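Local coordinates for putative cobalamin synthesis related protein (Corynebacterium diphtheriae, PDB 2NPN) that binds S-adenosylmethionine and is probably a precorrin-6A synthase, a methyltransferase of cobalamin biosynthesis, at residues Ile5-Ile10 with Phe107-Asp112. Residues are numbered along the deposited sequence; the frame is centred on the assembly and turned at random.
Sequences IYVIGI and FLVWGD. With SAM (S-adenosylmethionine), chain C.
V109 O takes I10 N in a 2.9 Å hydrogen bond, and G9 CA lies 3.3 Å from V109 O in a weaker CA-H...O contact. This closes a parallel ladder in which F107 N gives to Y6 O, I8 N gives to F107 O at 2.8 Å in an almost straight bond (173°), and V109 N gives to I8 O. G9 suits its place because a beta-carbon there would collide with G111 O, already 3.1 Å from G9 CA. On the sheet face of V7, F107 and V109, beta-branched valines pack against helix 119-130, and V7 CG1 meets V109 CG2 at 3.9 Å. Past the last bridge, I10 holds CG1 between its backbone N and carbonyl carbon (chi1 61°), which carries CD1 over one face of the W110 six-membered ring, 3.7 Å from its centroid, in a CH-pi contact; I10 CG2 touches L108 CD2. Beyond the strand, G111 turns the chain with a positive phi (75°), and a beta-carbon on it would collide with SAM. W110 O and D112 O both accept from the SAM amino nitrogen, while D112 N gives to SAM OXT at 3.0 Å. Adjacent strands of the parallel sheet of the tetrapyrrole methylase fold thus lead into a loop whose main-chain atoms make these three bonds to the amino and carboxylate groups at the methionine end of SAM.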
# COMPACT_ATOMS: atom_id res chain seq x y z
N ILE A 5 -20.27 0.46 0.39
CA ILE A 5 -18.97 0.64 -0.23
C ILE A 5 -17.95 -0.14 0.59
O ILE A 5 -17.67 0.21 1.74
CB ILE A 5 -18.55 2.13 -0.32
CG1 ILE A 5 -19.50 2.95 -1.20
CG2 ILE A 5 -17.12 2.23 -0.84
CD1 ILE A 5 -19.27 4.45 -1.19
N TYR A 6 -17.45 -1.25 0.04
CA TYR A 6 -16.41 -2.01 0.68
C TYR A 6 -15.09 -1.37 0.27
O TYR A 6 -14.86 -1.14 -0.91
CB TYR A 6 -16.39 -3.46 0.23
CG TYR A 6 -17.53 -4.28 0.66
CD1 TYR A 6 -17.62 -4.72 1.96
CD2 TYR A 6 -18.50 -4.69 -0.26
CE1 TYR A 6 -18.64 -5.52 2.38
CE2 TYR A 6 -19.56 -5.50 0.15
CZ TYR A 6 -19.61 -5.91 1.48
OH TYR A 6 -20.65 -6.70 1.91
N VAL A 7 -14.22 -1.13 1.24
CA VAL A 7 -12.87 -0.65 0.94
C VAL A 7 -11.95 -1.79 1.34
O VAL A 7 -11.81 -2.08 2.53
CB VAL A 7 -12.54 0.65 1.69
CG1 VAL A 7 -11.13 1.12 1.35
CG2 VAL A 7 -13.60 1.72 1.35
N ILE A 8 -11.42 -2.47 0.34
CA ILE A 8 -10.86 -3.80 0.56
C ILE A 8 -9.33 -3.78 0.39
O ILE A 8 -8.81 -3.58 -0.72
CB ILE A 8 -11.46 -4.89 -0.39
CG1 ILE A 8 -12.99 -4.84 -0.36
CG2 ILE A 8 -10.87 -6.27 -0.05
CD1 ILE A 8 -13.66 -5.95 -1.11
N GLY A 9 -8.61 -4.11 1.45
CA GLY A 9 -7.19 -4.31 1.33
C GLY A 9 -6.93 -5.63 0.63
O GLY A 9 -7.51 -6.66 0.99
N ILE A 10 -6.12 -5.59 -0.41
CA ILE A 10 -5.84 -6.79 -1.20
C ILE A 10 -4.42 -7.32 -1.00
O ILE A 10 -3.99 -8.19 -1.75
CB ILE A 10 -6.19 -6.61 -2.71
CG1 ILE A 10 -5.36 -5.49 -3.36
CG2 ILE A 10 -7.67 -6.34 -2.86
CD1 ILE A 10 -5.39 -5.43 -4.92
N PHE A 107 -13.93 -0.96 -3.52
CA PHE A 107 -12.70 -0.27 -3.90
C PHE A 107 -11.51 -1.12 -3.48
O PHE A 107 -11.46 -1.55 -2.32
CB PHE A 107 -12.57 1.08 -3.21
CG PHE A 107 -13.42 2.19 -3.79
CD1 PHE A 107 -12.84 3.21 -4.53
CD2 PHE A 107 -14.77 2.21 -3.57
CE1 PHE A 107 -13.57 4.25 -5.03
CE2 PHE A 107 -15.56 3.25 -4.06
CZ PHE A 107 -14.95 4.29 -4.82
N LEU A 108 -10.56 -1.35 -4.38
CA LEU A 108 -9.39 -2.17 -4.07
C LEU A 108 -8.25 -1.28 -3.64
O LEU A 108 -7.96 -0.26 -4.31
CB LEU A 108 -9.00 -3.00 -5.29
CG LEU A 108 -10.13 -3.82 -5.91
CD1 LEU A 108 -9.56 -4.61 -7.09
CD2 LEU A 108 -10.80 -4.67 -4.86
N VAL A 109 -7.57 -1.67 -2.57
CA VAL A 109 -6.45 -0.89 -2.04
C VAL A 109 -5.30 -1.86 -1.77
O VAL A 109 -5.48 -2.87 -1.08
CB VAL A 109 -6.82 -0.17 -0.72
CG1 VAL A 109 -5.62 0.60 -0.20
CG2 VAL A 109 -8.03 0.77 -0.98
N TRP A 110 -4.11 -1.56 -2.27
CA TRP A 110 -2.98 -2.41 -1.97
C TRP A 110 -2.66 -2.39 -0.46
O TRP A 110 -2.76 -1.34 0.19
CB TRP A 110 -1.76 -1.92 -2.75
CG TRP A 110 -1.84 -2.11 -4.20
CD1 TRP A 110 -1.92 -1.13 -5.15
CD2 TRP A 110 -1.85 -3.35 -4.90
NE1 TRP A 110 -1.99 -1.69 -6.39
CE2 TRP A 110 -1.97 -3.05 -6.27
CE3 TRP A 110 -1.85 -4.69 -4.49
CZ2 TRP A 110 -2.01 -4.04 -7.22
CZ3 TRP A 110 -1.92 -5.68 -5.44
CH2 TRP A 110 -1.98 -5.35 -6.80
N GLY A 111 -2.35 -3.56 0.07
CA GLY A 111 -1.96 -3.73 1.47
C GLY A 111 -3.17 -3.62 2.37
O GLY A 111 -4.16 -4.36 2.16
N ASP A 112 -3.11 -2.71 3.33
CA ASP A 112 -4.25 -2.39 4.22
C ASP A 112 -4.75 -0.97 3.88
O ASP A 112 -3.93 -0.07 3.64
CB ASP A 112 -3.82 -2.44 5.68
CG ASP A 112 -5.01 -2.34 6.64
OD1 ASP A 112 -5.57 -3.40 7.03
OD2 ASP A 112 -5.34 -1.18 7.00
N SAM C . -1.42 0.56 2.07
CA SAM C . -0.08 -0.01 1.75
C SAM C . 0.32 -1.09 2.73
O SAM C . 1.43 -1.67 2.58
OXT SAM C . -0.47 -1.42 3.64
CB SAM C . 0.98 1.11 1.70
CG SAM C . 0.78 2.10 0.54
SD SAM C . 2.08 3.37 0.36
CE SAM C . 1.28 4.28 -1.00
C5' SAM C . 3.40 2.68 -0.69
C4' SAM C . 4.65 2.23 0.09
O4' SAM C . 4.41 0.98 0.65
C3' SAM C . 5.91 2.02 -0.75
O3' SAM C . 6.60 3.22 -0.98
C2' SAM C . 6.72 1.04 0.06
O2' SAM C . 7.29 1.69 1.18
C1' SAM C . 5.58 0.16 0.52
N9 SAM C . 5.31 -0.98 -0.38
C8 SAM C . 4.09 -1.28 -0.97
N7 SAM C . 4.17 -2.41 -1.66
C5 SAM C . 5.44 -2.90 -1.49
C6 SAM C . 6.07 -4.06 -1.91
N6 SAM C . 5.43 -4.99 -2.68
N1 SAM C . 7.39 -4.27 -1.55
C2 SAM C . 8.04 -3.37 -0.73
N3 SAM C . 7.42 -2.23 -0.30
C4 SAM C . 6.13 -2.00 -0.65